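CYTH domain-containing protein (Pyrococcus furiosus, PDB 1YEM) is of unknown function but, as a CYTH-domain protein related to class IV adenylyl cyclases, probably acts on triphosphate-containing substrates within its beta-barrel tunnel. Local coordinates at residues E20-T25 with K153-K158; E40-E45 with K90-F95; P49-I54 with P164-E169; R110-L115 with T119-R124. All coordinates share one frame; numbering follows the deposited sequence.

Contact 1. Residues E20-T25 with K153-K158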
loop_
_atom_site.group_PDB
_atom_site.type_symbol
_atom_site.label_atom_id
_atom_site.label_comp_id
_atom_site.label_asym_id
_atom_site.label_seq_id
_atom_site.Cartn_x
_atom_site.Cartn_y
_atom_site.Cartn_z
ATOM N N GLU B 20 3.687 7.303 -34.060
ATOM C CA GLU B 20 3.679 8.471 -34.931
ATOM C C GLU B 20 2.464 8.394 -35.875
ATOM O O GLU B 20 1.523 9.191 -35.736
ATOM C CB GLU B 20 5.024 8.589 -35.683
ATOM C CG GLU B 20 6.269 8.852 -34.755
ATOM C CD GLU B 20 6.813 7.594 -34.007
ATOM O OE1 GLU B 20 6.380 6.456 -34.275
ATOM O OE2 GLU B 20 7.694 7.753 -33.145
ATOM N N ASP B 21 2.464 7.413 -36.788
ATOM C CA ASP B 21 1.261 7.086 -37.596
ATOM C C ASP B 21 -0.029 7.247 -36.781
ATOM O O ASP B 21 -0.962 7.940 -37.201
ATOM C CB ASP B 21 1.291 5.635 -38.099
ATOM C CG ASP B 21 2.550 5.296 -38.870
ATOM O OD1 ASP B 21 2.528 4.330 -39.669
ATOM O OD2 ASP B 21 3.568 5.975 -38.671
ATOM N N PHE B 22 -0.064 6.608 -35.611
ATOM C CA PHE B 22 -1.287 6.502 -34.824
ATOM C C PHE B 22 -1.762 7.823 -34.247
ATOM O O PHE B 22 -2.964 8.034 -34.107
ATOM C CB PHE B 22 -1.136 5.480 -33.694
ATOM C CG PHE B 22 -2.400 5.255 -32.932
ATOM C CD1 PHE B 22 -2.634 5.921 -31.738
ATOM C CD2 PHE B 22 -3.391 4.413 -33.438
ATOM C CE1 PHE B 22 -3.818 5.732 -31.045
ATOM C CE2 PHE B 22 -4.574 4.228 -32.751
ATOM C CZ PHE B 22 -4.788 4.883 -31.550
ATOM N N LEU B 23 -0.840 8.709 -33.893
ATOM C CA LEU B 23 -1.251 10.020 -33.355
ATOM C C LEU B 23 -1.885 10.910 -34.436
ATOM O O LEU B 23 -2.703 11.777 -34.109
ATOM C CB LEU B 23 -0.096 10.742 -32.629
ATOM C CG LEU B 23 -0.097 10.516 -31.102
ATOM C CD1 LEU B 23 1.258 10.797 -30.483
ATOM C CD2 LEU B 23 -1.161 11.366 -30.421
ATOM N N HIS B 24 -1.527 10.691 -35.707
ATOM C CA HIS B 24 -2.242 11.343 -36.804
ATOM C C HIS B 24 -3.663 10.796 -36.890
ATOM O O HIS B 24 -4.623 11.564 -36.865
ATOM C CB HIS B 24 -1.547 11.169 -38.164
ATOM C CG HIS B 24 -2.305 11.796 -39.302
ATOM N ND1 HIS B 24 -2.845 11.059 -40.339
ATOM C CD2 HIS B 24 -2.649 13.087 -39.540
ATOM C CE1 HIS B 24 -3.469 11.873 -41.177
ATOM N NE2 HIS B 24 -3.366 13.108 -40.714
ATOM N N THR B 25 -3.780 9.470 -36.991
ATOM C CA THR B 25 -5.075 8.789 -37.005
ATOM C C THR B 25 -5.963 9.248 -35.850
ATOM O O THR B 25 -7.147 9.481 -36.022
ATOM C CB THR B 25 -4.902 7.260 -36.911
ATOM O OG1 THR B 25 -3.985 6.813 -37.916
ATOM C CG2 THR B 25 -6.233 6.548 -37.094
ATOM N N LYS B 153 -11.641 -0.584 -35.261
ATOM C CA LYS B 153 -11.882 -0.629 -36.722
ATOM C C LYS B 153 -12.011 0.790 -37.289
ATOM O O LYS B 153 -11.515 1.082 -38.367
ATOM C CB LYS B 153 -13.128 -1.469 -37.043
ATOM C CG LYS B 153 -12.938 -2.984 -36.805
ATOM C CD LYS B 153 -12.141 -3.700 -37.961
ATOM N N MET B 154 -12.643 1.666 -36.525
ATOM C CA MET B 154 -12.665 3.095 -36.826
ATOM C C MET B 154 -11.280 3.733 -36.943
ATOM O O MET B 154 -11.092 4.676 -37.716
ATOM C CB MET B 154 -13.429 3.818 -35.740
ATOM C CG MET B 154 -14.126 5.029 -36.216
ATOM S SD MET B 154 -15.181 5.736 -34.941
ATOM C CE MET B 154 -15.932 4.197 -34.322
ATOM N N LEU B 155 -10.322 3.243 -36.155
ATOM C CA LEU B 155 -8.944 3.756 -36.182
ATOM C C LEU B 155 -8.036 2.963 -37.108
ATOM O O LEU B 155 -6.819 3.178 -37.109
ATOM C CB LEU B 155 -8.346 3.747 -34.759
ATOM C CG LEU B 155 -9.044 4.663 -33.750
ATOM C CD1 LEU B 155 -8.538 4.399 -32.364
ATOM C CD2 LEU B 155 -8.838 6.117 -34.128
ATOM N N GLY B 156 -8.610 2.034 -37.877
ATOM C CA GLY B 156 -7.858 1.273 -38.868
ATOM C C GLY B 156 -7.011 0.153 -38.295
ATOM O O GLY B 156 -6.038 -0.264 -38.919
ATOM N N LEU B 157 -7.387 -0.356 -37.118
ATOM C CA LEU B 157 -6.626 -1.433 -36.455
ATOM C C LEU B 157 -7.241 -2.798 -36.769
ATOM O O LEU B 157 -8.462 -2.929 -36.895
ATOM C CB LEU B 157 -6.561 -1.198 -34.941
ATOM C CG LEU B 157 -5.861 0.091 -34.481
ATOM C CD1 LEU B 157 -6.258 0.487 -33.072
ATOM C CD2 LEU B 157 -4.373 -0.075 -34.580
ATOM N N LYS B 158 -6.381 -3.805 -36.879
ATOM C CA LYS B 158 -6.765 -5.134 -37.340
ATOM C C LYS B 158 -6.511 -6.185 -36.276
ATOM O O LYS B 158 -5.754 -5.963 -35.351
ATOM C CB LYS B 158 -5.959 -5.509 -38.599
ATOM C CG LYS B 158 -6.097 -4.523 -39.762
ATOM C CD LYS B 158 -5.405 -5.027 -41.025
#
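Phe22 and Thr25, one turn apart on helix 19-29, pack against Leu155 and Leu157 in the Schellman motif that ends helix 141-154, on the outer side of the CYTH barrel. The contact is almost wholly apolar. Phe22 reaches across because its chi1 of -175° sets CG beside the carbonyl carbon and swings the far end of the ring toward the opposite segment. Leu155 comes to this end at a slant, bringing CD1 to 3.9 Å from Phe22 CZ, while Leu157 lies about at right angles to the aromatic side chain and touches it with a single methyl, CD1 at 4.1 Å from Phe22 CE2. The two leucines thus share one end of the ring. Phe22 also rests on Val122 and Val132 and Leu157 on Phe15, which joins helix 19-29 and the turn after helix 141-154 to the strands. Thr25 turns its two branches to different tasks: OG1 makes a weak hydrogen bond back to Asp21 O in its own helix, and the methyl faces the turn. Gly156, the C-prime residue with positive phi, donates its N to Lys153 O at 3.1 Å. Just before it, Thr25 CG2 packs 4.0 Å from Leu155 CD2 and 3.4 Å from Leu155 O.

Contact 2. Residues E40-E45 with K90-F95; sequences EDVYFE and KAVEVF
Phe44 is the main bump of this helix-on-barrel contact, in which helix 88-97 covers the outer face of strand 32-44 in the CYTH beta barrel. Strand and helix segments run almost parallel, 11° between their directions, with axes 10.7 Å apart. The Phe44 ring pushes its tip into the hollow between Val92 and Phe95, residues one turn apart on the helix. The torsion chi1 of -72° sets CG beside the backbone N and sends the ring out to the helix surface. Its CZ comes to 4.2 Å from Val92 CG1 on one wall of the hollow. Val42, two residues earlier, adds a looser touch, CG2 to Val92 CG2 at 4.5 Å. Leu52 and Phe100 line the same region, touching both phenylalanines, and other residues of the helix, Ala91 and Val94 among them, pack on Phe83 and Val81 of the second subunit. The Phe95 ring leads off to the side of Phe44, with planes inclined by 35° and centroids 5.4 Å apart. The methylene of Phe95 forms the other wall of the hollow as a CH-pi contact: Phe95 CB sits over one face of the Phe44 ring, toward its rim, 3.5 Å from CZ.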
loop_
_atom_site.group_PDB
_atom_site.type_symbol
_atom_site.label_atom_id
_atom_site.label_comp_id
_atom_site.label_asym_id
_atom_site.label_seq_id
_atom_site.Cartn_x
_atom_site.Cartn_y
_atom_site.Cartn_z
ATOM N N GLU B 40 6.537 3.880 -13.705
ATOM C CA GLU B 40 7.466 2.807 -13.423
ATOM C C GLU B 40 6.697 1.748 -12.653
ATOM O O GLU B 40 6.131 2.028 -11.594
ATOM C CB GLU B 40 8.648 3.298 -12.603
ATOM C CG GLU B 40 9.688 2.204 -12.381
ATOM C CD GLU B 40 10.785 2.594 -11.404
ATOM O OE1 GLU B 40 11.533 1.687 -10.981
ATOM O OE2 GLU B 40 10.905 3.787 -11.055
ATOM N N ASP B 41 6.664 0.541 -13.193
ATOM C CA ASP B 41 5.874 -0.530 -12.629
ATOM C C ASP B 41 6.795 -1.624 -12.196
ATOM O O ASP B 41 7.580 -2.100 -13.000
ATOM C CB ASP B 41 4.905 -1.082 -13.667
ATOM C CG ASP B 41 3.823 -0.108 -14.026
ATOM O OD1 ASP B 41 3.051 -0.434 -14.933
ATOM O OD2 ASP B 41 3.732 0.978 -13.410
ATOM N N VAL B 42 6.696 -2.017 -10.921
ATOM C CA VAL B 42 7.437 -3.164 -10.373
ATOM C C VAL B 42 6.439 -4.312 -10.112
ATOM O O VAL B 42 5.502 -4.166 -9.341
ATOM C CB VAL B 42 8.173 -2.777 -9.064
ATOM C CG1 VAL B 42 9.003 -3.952 -8.515
ATOM C CG2 VAL B 42 9.060 -1.569 -9.284
ATOM N N TYR B 43 6.641 -5.439 -10.779
ATOM C CA TYR B 43 5.786 -6.602 -10.612
ATOM C C TYR B 43 6.464 -7.601 -9.693
ATOM O O TYR B 43 7.668 -7.814 -9.795
ATOM C CB TYR B 43 5.520 -7.274 -11.961
ATOM C CG TYR B 43 4.516 -6.560 -12.796
ATOM C CD1 TYR B 43 3.161 -6.920 -12.749
ATOM C CD2 TYR B 43 4.904 -5.516 -13.643
ATOM C CE1 TYR B 43 2.221 -6.266 -13.523
ATOM C CE2 TYR B 43 3.971 -4.851 -14.434
ATOM C CZ TYR B 43 2.628 -5.224 -14.364
ATOM O OH TYR B 43 1.686 -4.554 -15.122
ATOM N N PHE B 44 5.668 -8.219 -8.816
ATOM C CA PHE B 44 6.133 -9.221 -7.878
ATOM C C PHE B 44 5.575 -10.563 -8.265
ATOM O O PHE B 44 4.394 -10.653 -8.584
ATOM C CB PHE B 44 5.645 -8.882 -6.471
ATOM C CG PHE B 44 6.336 -7.716 -5.870
ATOM C CD1 PHE B 44 7.581 -7.861 -5.307
ATOM C CD2 PHE B 44 5.747 -6.459 -5.878
ATOM C CE1 PHE B 44 8.246 -6.775 -4.749
ATOM C CE2 PHE B 44 6.405 -5.362 -5.320
ATOM C CZ PHE B 44 7.659 -5.526 -4.757
ATOM N N GLU B 45 6.405 -11.609 -8.196
ATOM C CA GLU B 45 5.981 -12.956 -8.575
ATOM C C GLU B 45 4.866 -13.436 -7.682
ATOM O O GLU B 45 4.999 -13.458 -6.469
ATOM C CB GLU B 45 7.137 -13.962 -8.496
ATOM C CG GLU B 45 8.232 -13.773 -9.548
ATOM C CD GLU B 45 9.454 -14.700 -9.328
ATOM O OE1 GLU B 45 9.272 -15.821 -8.781
ATOM O OE2 GLU B 45 10.595 -14.294 -9.704
ATOM N N LYS B 90 9.363 2.405 -0.148
ATOM C CA LYS B 90 8.977 1.687 1.070
ATOM C C LYS B 90 8.049 0.510 0.807
ATOM O O LYS B 90 8.168 -0.532 1.461
ATOM C CB LYS B 90 8.312 2.639 2.058
ATOM C CG LYS B 90 9.281 3.572 2.739
ATOM C CD LYS B 90 8.547 4.462 3.713
ATOM C CE LYS B 90 9.503 5.241 4.604
ATOM N NZ LYS B 90 8.723 6.245 5.380
ATOM N N ALA B 91 7.123 0.676 -0.147
ATOM C CA ALA B 91 6.226 -0.408 -0.541
ATOM C C ALA B 91 7.002 -1.547 -1.175
ATOM O O ALA B 91 6.711 -2.722 -0.943
ATOM C CB ALA B 91 5.164 0.101 -1.494
ATOM N N VAL B 92 7.996 -1.207 -1.983
ATOM C CA VAL B 92 8.772 -2.232 -2.648
ATOM C C VAL B 92 9.522 -3.014 -1.562
ATOM O O VAL B 92 9.519 -4.251 -1.563
ATOM C CB VAL B 92 9.776 -1.628 -3.698
ATOM C CG1 VAL B 92 10.703 -2.715 -4.224
ATOM C CG2 VAL B 92 9.022 -0.940 -4.862
ATOM N N GLU B 93 10.143 -2.260 -0.646
ATOM C CA GLU B 93 10.852 -2.803 0.517
ATOM C C GLU B 93 9.978 -3.752 1.322
ATOM O O GLU B 93 10.337 -4.912 1.544
ATOM C CB GLU B 93 11.338 -1.659 1.412
ATOM C CG GLU B 93 12.237 -2.123 2.556
ATOM C CD GLU B 93 12.652 -1.013 3.487
ATOM O OE1 GLU B 93 12.484 0.187 3.149
ATOM O OE2 GLU B 93 13.164 -1.348 4.569
ATOM N N VAL B 94 8.804 -3.281 1.718
ATOM C CA VAL B 94 7.911 -4.116 2.494
ATOM C C VAL B 94 7.677 -5.459 1.803
ATOM O O VAL B 94 7.791 -6.502 2.432
ATOM C CB VAL B 94 6.581 -3.399 2.811
ATOM C CG1 VAL B 94 5.524 -4.380 3.345
ATOM C CG2 VAL B 94 6.817 -2.287 3.826
ATOM N N PHE B 95 7.364 -5.431 0.514
ATOM C CA PHE B 95 7.042 -6.667 -0.216
ATOM C C PHE B 95 8.240 -7.616 -0.382
ATOM O O PHE B 95 8.087 -8.820 -0.234
ATOM C CB PHE B 95 6.366 -6.354 -1.566
ATOM C CG PHE B 95 4.913 -6.146 -1.437
ATOM C CD1 PHE B 95 4.384 -4.876 -1.371
ATOM C CD2 PHE B 95 4.069 -7.229 -1.285
ATOM C CE1 PHE B 95 3.015 -4.687 -1.199
ATOM C CE2 PHE B 95 2.703 -7.054 -1.110
ATOM C CZ PHE B 95 2.173 -5.781 -1.074
#

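Contact 3. Residues P49-I54 with P164-E169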
loop_
_atom_site.group_PDB
_atom_site.type_symbol
_atom_site.label_atom_id
_atom_site.label_comp_id
_atom_site.label_asym_id
_atom_site.label_seq_id
_atom_site.Cartn_x
_atom_site.Cartn_y
_atom_site.Cartn_z
ATOM N N PRO B 49 -3.798 -16.801 -11.504
ATOM C CA PRO B 49 -4.081 -15.683 -12.407
ATOM C C PRO B 49 -3.935 -14.286 -11.762
ATOM O O PRO B 49 -4.576 -13.338 -12.210
ATOM C CB PRO B 49 -5.536 -15.939 -12.784
ATOM C CG PRO B 49 -6.145 -16.470 -11.486
ATOM C CD PRO B 49 -5.011 -17.209 -10.766
ATOM N N LYS B 50 -3.086 -14.168 -10.737
ATOM C CA LYS B 50 -2.957 -12.932 -9.969
ATOM C C LYS B 50 -1.915 -12.036 -10.577
ATOM O O LYS B 50 -0.972 -12.510 -11.197
ATOM C CB LYS B 50 -2.532 -13.223 -8.525
ATOM C CG LYS B 50 -3.445 -14.142 -7.728
ATOM C CD LYS B 50 -2.732 -14.577 -6.429
ATOM C CE LYS B 50 -3.669 -15.266 -5.442
ATOM N NZ LYS B 50 -3.978 -16.667 -5.834
ATOM N N LEU B 51 -2.072 -10.735 -10.373
ATOM C CA LEU B 51 -0.991 -9.781 -10.628
ATOM C C LEU B 51 -0.860 -8.855 -9.440
ATOM O O LEU B 51 -1.856 -8.553 -8.763
ATOM C CB LEU B 51 -1.258 -8.954 -11.875
ATOM C CG LEU B 51 -1.343 -9.715 -13.192
ATOM C CD1 LEU B 51 -1.982 -8.840 -14.253
ATOM C CD2 LEU B 51 0.056 -10.197 -13.620
ATOM N N LEU B 52 0.373 -8.410 -9.191
ATOM C CA LEU B 52 0.675 -7.533 -8.081
ATOM C C LEU B 52 1.754 -6.625 -8.530
ATOM O O LEU B 52 2.797 -7.094 -8.949
ATOM C CB LEU B 52 1.166 -8.342 -6.857
ATOM C CG LEU B 52 1.616 -7.527 -5.624
ATOM C CD1 LEU B 52 0.451 -6.723 -5.039
ATOM C CD2 LEU B 52 2.222 -8.444 -4.566
ATOM N N ARG B 53 1.505 -5.323 -8.462
ATOM C CA ARG B 53 2.513 -4.338 -8.838
ATOM C C ARG B 53 2.404 -3.036 -8.070
ATOM O O ARG B 53 1.313 -2.625 -7.640
ATOM C CB ARG B 53 2.472 -4.032 -10.352
ATOM C CG ARG B 53 1.260 -3.263 -10.824
ATOM C CD ARG B 53 1.586 -2.303 -11.947
ATOM N NE ARG B 53 0.560 -2.385 -12.982
ATOM C CZ ARG B 53 -0.640 -1.814 -12.928
ATOM N NH1 ARG B 53 -1.002 -1.054 -11.909
ATOM N NH2 ARG B 53 -1.474 -1.985 -13.925
ATOM N N ILE B 54 3.560 -2.401 -7.908
ATOM C CA ILE B 54 3.660 -1.060 -7.365
ATOM C C ILE B 54 3.989 -0.152 -8.540
ATOM O O ILE B 54 4.918 -0.423 -9.294
ATOM C CB ILE B 54 4.777 -0.941 -6.285
ATOM C CG1 ILE B 54 4.625 -2.035 -5.205
ATOM C CG2 ILE B 54 4.769 0.433 -5.644
ATOM C CD1 ILE B 54 3.244 -2.174 -4.624
ATOM N N PRO B 164 -1.771 -10.124 -27.602
ATOM C CA PRO B 164 -2.410 -10.848 -26.500
ATOM C C PRO B 164 -1.580 -10.915 -25.205
ATOM O O PRO B 164 -2.149 -11.127 -24.132
ATOM C CB PRO B 164 -2.649 -12.245 -27.089
ATOM C CG PRO B 164 -1.603 -12.401 -28.153
ATOM C CD PRO B 164 -1.276 -11.028 -28.660
ATOM N N ARG B 165 -0.264 -10.715 -25.292
ATOM C CA ARG B 165 0.602 -10.845 -24.110
ATOM C C ARG B 165 0.555 -9.606 -23.199
ATOM O O ARG B 165 0.453 -8.473 -23.662
ATOM C CB ARG B 165 2.063 -11.130 -24.502
ATOM C CG ARG B 165 2.304 -12.350 -25.436
ATOM C CD ARG B 165 1.452 -13.594 -25.057
ATOM N N LEU B 166 0.649 -9.853 -21.895
ATOM C CA LEU B 166 0.864 -8.812 -20.899
ATOM C C LEU B 166 2.221 -8.179 -21.134
ATOM O O LEU B 166 3.120 -8.831 -21.637
ATOM C CB LEU B 166 0.849 -9.424 -19.485
ATOM C CG LEU B 166 -0.399 -10.199 -19.070
ATOM C CD1 LEU B 166 -0.165 -10.901 -17.760
ATOM C CD2 LEU B 166 -1.595 -9.271 -18.973
ATOM N N TYR B 167 2.373 -6.917 -20.753
ATOM C CA TYR B 167 3.670 -6.251 -20.780
ATOM C C TYR B 167 4.702 -7.014 -19.942
ATOM O O TYR B 167 5.889 -6.998 -20.242
ATOM C CB TYR B 167 3.553 -4.813 -20.232
ATOM C CG TYR B 167 2.762 -3.876 -21.092
ATOM C CD1 TYR B 167 1.798 -3.035 -20.529
ATOM C CD2 TYR B 167 2.965 -3.818 -22.488
ATOM C CE1 TYR B 167 1.044 -2.169 -21.315
ATOM C CE2 TYR B 167 2.214 -2.943 -23.284
ATOM C CZ TYR B 167 1.250 -2.118 -22.680
ATOM O OH TYR B 167 0.489 -1.246 -23.437
ATOM N N LEU B 168 4.220 -7.634 -18.864
ATOM C CA LEU B 168 5.017 -8.456 -17.966
ATOM C C LEU B 168 5.591 -9.648 -18.716
ATOM O O LEU B 168 6.761 -9.959 -18.587
ATOM C CB LEU B 168 4.127 -8.942 -16.789
ATOM C CG LEU B 168 4.759 -9.921 -15.793
ATOM C CD1 LEU B 168 5.960 -9.268 -15.116
ATOM C CD2 LEU B 168 3.760 -10.380 -14.767
ATOM N N GLU B 169 4.733 -10.315 -19.484
ATOM C CA GLU B 169 5.138 -11.435 -20.334
ATOM C C GLU B 169 6.134 -10.990 -21.423
ATOM O O GLU B 169 7.103 -11.685 -21.697
ATOM C CB GLU B 169 3.896 -12.098 -20.967
ATOM C CG GLU B 169 3.100 -13.049 -20.009
ATOM C CD GLU B 169 1.652 -13.318 -20.469
ATOM O OE1 GLU B 169 0.932 -14.155 -19.835
ATOM O OE2 GLU B 169 1.219 -12.683 -21.458
#
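Leu51 and Leu168 mark where the two backbones come nearest, yet their CA atoms stay 9.6 Å apart, so side chains alone span the gap. Strand 50-57 of the CYTH beta barrel is extended here, whereas the other segment is a loop that turns at Leu166, the N-cap residue, into the C-terminal helix 167-173. Leu51 points its side chain at this turn, and one methyl does all the touching. Its CD2 lies 3.9 Å from Leu168 CD2 and 4.2 Å from Leu166 CD1. The side chains of Leu51 and Leu168 run alongside one another, with their ends pointing opposite ways. In Leu168 a chi1 of 175° puts CG beside the carbonyl carbon and brings CD2 to Leu51. Between these leucines, Tyr167 reaches Ile106 and Asn123 on other strands, consistent with the helix filling part of the barrel interior. At the helix start Leu166 donates its backbone N to Glu169 OE2 at 2.9 Å, meeting the oxygen from above the carboxylate plane.

Contact 4. Residues R110-L115 with T119-R124; sequences RWVYKL and TLEVNR
Arg110 and Asn123 face each other in a non-hydrogen-bonded pair and are joined through their side chains. Asn123 OD1 accepts from Arg110 NE at 3.0 Å, near the guanidinium plane, and more weakly from NH1, while the amide stands almost perpendicular to that plane (85°). A bend at chi3 (-71°) folds the guanidinium back across the neighbouring strand, where Glu121 OE1 stacks over its centre, 3.3 Å from Arg110 NH1. This salt bridge is one of charge alone, since no N-H aims at the oxygen. These groups belong to an antiparallel beta hairpin of the CYTH barrel; Arg55 and Lys108 lie near the arginine and Asp133 near the acid, consistent with a charged tunnel lining. Backbone polar groups are paired at Trp111 with Val122 (both N...O distances 2.9 Å) and at Tyr113 with Leu120, where Tyr113 N donates to Leu120 O nearly straight at 177°. On the face carrying Tyr113, Val122 CG2 meets its CD2 at 4.0 Å, and Leu115 CD1 presses tightly on Leu120 CD1, 3.4 Å away.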
loop_
_atom_site.group_PDB
_atom_site.type_symbol
_atom_site.label_atom_id
_atom_site.label_comp_id
_atom_site.label_asym_id
_atom_site.label_seq_id
_atom_site.Cartn_x
_atom_site.Cartn_y
_atom_site.Cartn_z
ATOM N N ARG B 110 2.463 7.065 -20.911
ATOM C CA ARG B 110 1.099 6.792 -21.264
ATOM C C ARG B 110 0.279 8.052 -21.367
ATOM O O ARG B 110 0.281 8.858 -20.456
ATOM C CB ARG B 110 0.467 5.879 -20.242
ATOM C CG ARG B 110 -1.044 5.863 -20.331
ATOM C CD ARG B 110 -1.623 5.065 -19.275
ATOM N NE ARG B 110 -1.370 3.686 -19.524
ATOM C CZ ARG B 110 -1.690 2.717 -18.672
ATOM N NH1 ARG B 110 -1.412 1.449 -18.996
ATOM N NH2 ARG B 110 -2.292 3.014 -17.500
ATOM N N TRP B 111 -0.434 8.193 -22.491
ATOM C CA TRP B 111 -1.405 9.260 -22.686
ATOM C C TRP B 111 -2.771 8.627 -22.653
ATOM O O TRP B 111 -3.028 7.671 -23.368
ATOM C CB TRP B 111 -1.233 9.930 -24.045
ATOM C CG TRP B 111 0.018 10.766 -24.215
ATOM C CD1 TRP B 111 0.120 12.124 -24.097
ATOM C CD2 TRP B 111 1.317 10.292 -24.563
ATOM N NE1 TRP B 111 1.410 12.525 -24.357
ATOM C CE2 TRP B 111 2.166 11.417 -24.642
ATOM C CE3 TRP B 111 1.851 9.020 -24.818
ATOM C CZ2 TRP B 111 3.519 11.310 -24.953
ATOM C CZ3 TRP B 111 3.198 8.915 -25.133
ATOM C CH2 TRP B 111 4.019 10.056 -25.192
ATOM N N VAL B 112 -3.637 9.150 -21.799
ATOM C CA VAL B 112 -4.997 8.673 -21.697
ATOM C C VAL B 112 -5.915 9.637 -22.453
ATOM O O VAL B 112 -5.897 10.845 -22.207
ATOM C CB VAL B 112 -5.425 8.540 -20.233
ATOM C CG1 VAL B 112 -6.851 8.008 -20.141
ATOM C CG2 VAL B 112 -4.453 7.617 -19.474
ATOM N N TYR B 113 -6.683 9.083 -23.395
ATOM C CA TYR B 113 -7.726 9.807 -24.128
ATOM C C TYR B 113 -9.071 9.152 -23.858
ATOM O O TYR B 113 -9.128 7.994 -23.474
ATOM C CB TYR B 113 -7.437 9.797 -25.627
ATOM C CG TYR B 113 -6.213 10.596 -25.984
ATOM C CD1 TYR B 113 -6.301 11.962 -26.224
ATOM C CD2 TYR B 113 -4.951 9.989 -26.061
ATOM C CE1 TYR B 113 -5.180 12.703 -26.535
ATOM C CE2 TYR B 113 -3.823 10.725 -26.375
ATOM C CZ TYR B 113 -3.939 12.074 -26.607
ATOM O OH TYR B 113 -2.821 12.812 -26.910
ATOM N N LYS B 114 -10.153 9.902 -24.052
ATOM C CA LYS B 114 -11.509 9.383 -23.784
ATOM C C LYS B 114 -12.424 9.636 -24.957
ATOM O O LYS B 114 -12.311 10.658 -25.643
ATOM C CB LYS B 114 -12.117 9.992 -22.504
ATOM N N LEU B 115 -13.303 8.661 -25.197
ATOM C CA LEU B 115 -14.453 8.814 -26.078
ATOM C C LEU B 115 -15.717 8.458 -25.273
ATOM O O LEU B 115 -15.652 8.181 -24.065
ATOM C CB LEU B 115 -14.330 7.886 -27.266
ATOM C CG LEU B 115 -13.002 7.838 -28.014
ATOM C CD1 LEU B 115 -12.855 6.467 -28.633
ATOM C CD2 LEU B 115 -12.911 8.925 -29.087
ATOM N N THR B 119 -12.005 4.252 -23.199
ATOM C CA THR B 119 -10.712 4.848 -22.914
ATOM C C THR B 119 -9.660 4.326 -23.899
ATOM O O THR B 119 -9.620 3.137 -24.209
ATOM C CB THR B 119 -10.304 4.538 -21.482
ATOM O OG1 THR B 119 -11.284 5.090 -20.606
ATOM C CG2 THR B 119 -8.939 5.152 -21.148
ATOM N N LEU B 120 -8.839 5.244 -24.401
ATOM C CA LEU B 120 -7.681 4.914 -25.219
ATOM C C LEU B 120 -6.421 5.244 -24.440
ATOM O O LEU B 120 -6.209 6.405 -24.056
ATOM C CB LEU B 120 -7.680 5.717 -26.500
ATOM C CG LEU B 120 -8.567 5.198 -27.616
ATOM C CD1 LEU B 120 -10.012 5.345 -27.224
ATOM C CD2 LEU B 120 -8.282 5.975 -28.883
ATOM N N GLU B 121 -5.596 4.225 -24.192
ATOM C CA GLU B 121 -4.342 4.406 -23.484
ATOM C C GLU B 121 -3.207 4.180 -24.431
ATOM O O GLU B 121 -2.878 3.054 -24.760
ATOM C CB GLU B 121 -4.245 3.458 -22.295
ATOM C CG GLU B 121 -5.372 3.635 -21.311
ATOM C CD GLU B 121 -5.211 2.789 -20.091
ATOM O OE1 GLU B 121 -4.526 1.740 -20.154
ATOM O OE2 GLU B 121 -5.772 3.163 -19.052
ATOM N N VAL B 122 -2.605 5.271 -24.864
ATOM C CA VAL B 122 -1.475 5.223 -25.768
ATOM C C VAL B 122 -0.189 5.047 -24.943
ATOM O O VAL B 122 0.179 5.914 -24.170
ATOM C CB VAL B 122 -1.413 6.499 -26.624
ATOM C CG1 VAL B 122 -0.371 6.367 -27.706
ATOM C CG2 VAL B 122 -2.807 6.786 -27.244
ATOM N N ASN B 123 0.470 3.908 -25.133
ATOM C CA ASN B 123 1.651 3.528 -24.368
ATOM C C ASN B 123 2.913 3.422 -25.203
ATOM O O ASN B 123 2.947 2.734 -26.235
ATOM C CB ASN B 123 1.419 2.181 -23.697
ATOM C CG ASN B 123 0.303 2.224 -22.727
ATOM O OD1 ASN B 123 0.521 2.481 -21.569
ATOM N ND2 ASN B 123 -0.915 2.022 -23.200
ATOM N N ARG B 124 3.957 4.098 -24.734
ATOM C CA ARG B 124 5.290 3.930 -25.270
ATOM C C ARG B 124 6.129 3.254 -24.187
ATOM O O ARG B 124 6.458 3.857 -23.169
ATOM C CB ARG B 124 5.867 5.283 -25.674
ATOM C CG ARG B 124 7.322 5.251 -26.018
ATOM C CD ARG B 124 7.672 6.361 -26.988
ATOM N NE ARG B 124 7.539 5.916 -28.386
ATOM C CZ ARG B 124 7.844 6.661 -29.434
ATOM N NH1 ARG B 124 8.295 7.882 -29.262
ATOM N NH2 ARG B 124 7.696 6.175 -30.652
#

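Contacts 1 and 2 each lay helical elements on the barrel's outside, at opposite sides of the chain's centre. Both are buried and apolar. Contacts 2 and 3 both touch the second subunit, contact 2 through its helix and contact 3 through its strand. Contact 3 is also buried and hydrophobic, yet it lies nearer the middle and joins strand 50-57, the sheet neighbour of contact 2's strand 32-44, to the C-terminal helix. Contact 4, partly buried, is the one built on backbone hydrogen bonds and charges. Its apolar face packs on contact 1, Leu120 on Leu155, and Arg124 of the same strand adds a salt bridge to Glu20; its polar face reaches contact 3, where Asn123 packs on Tyr167.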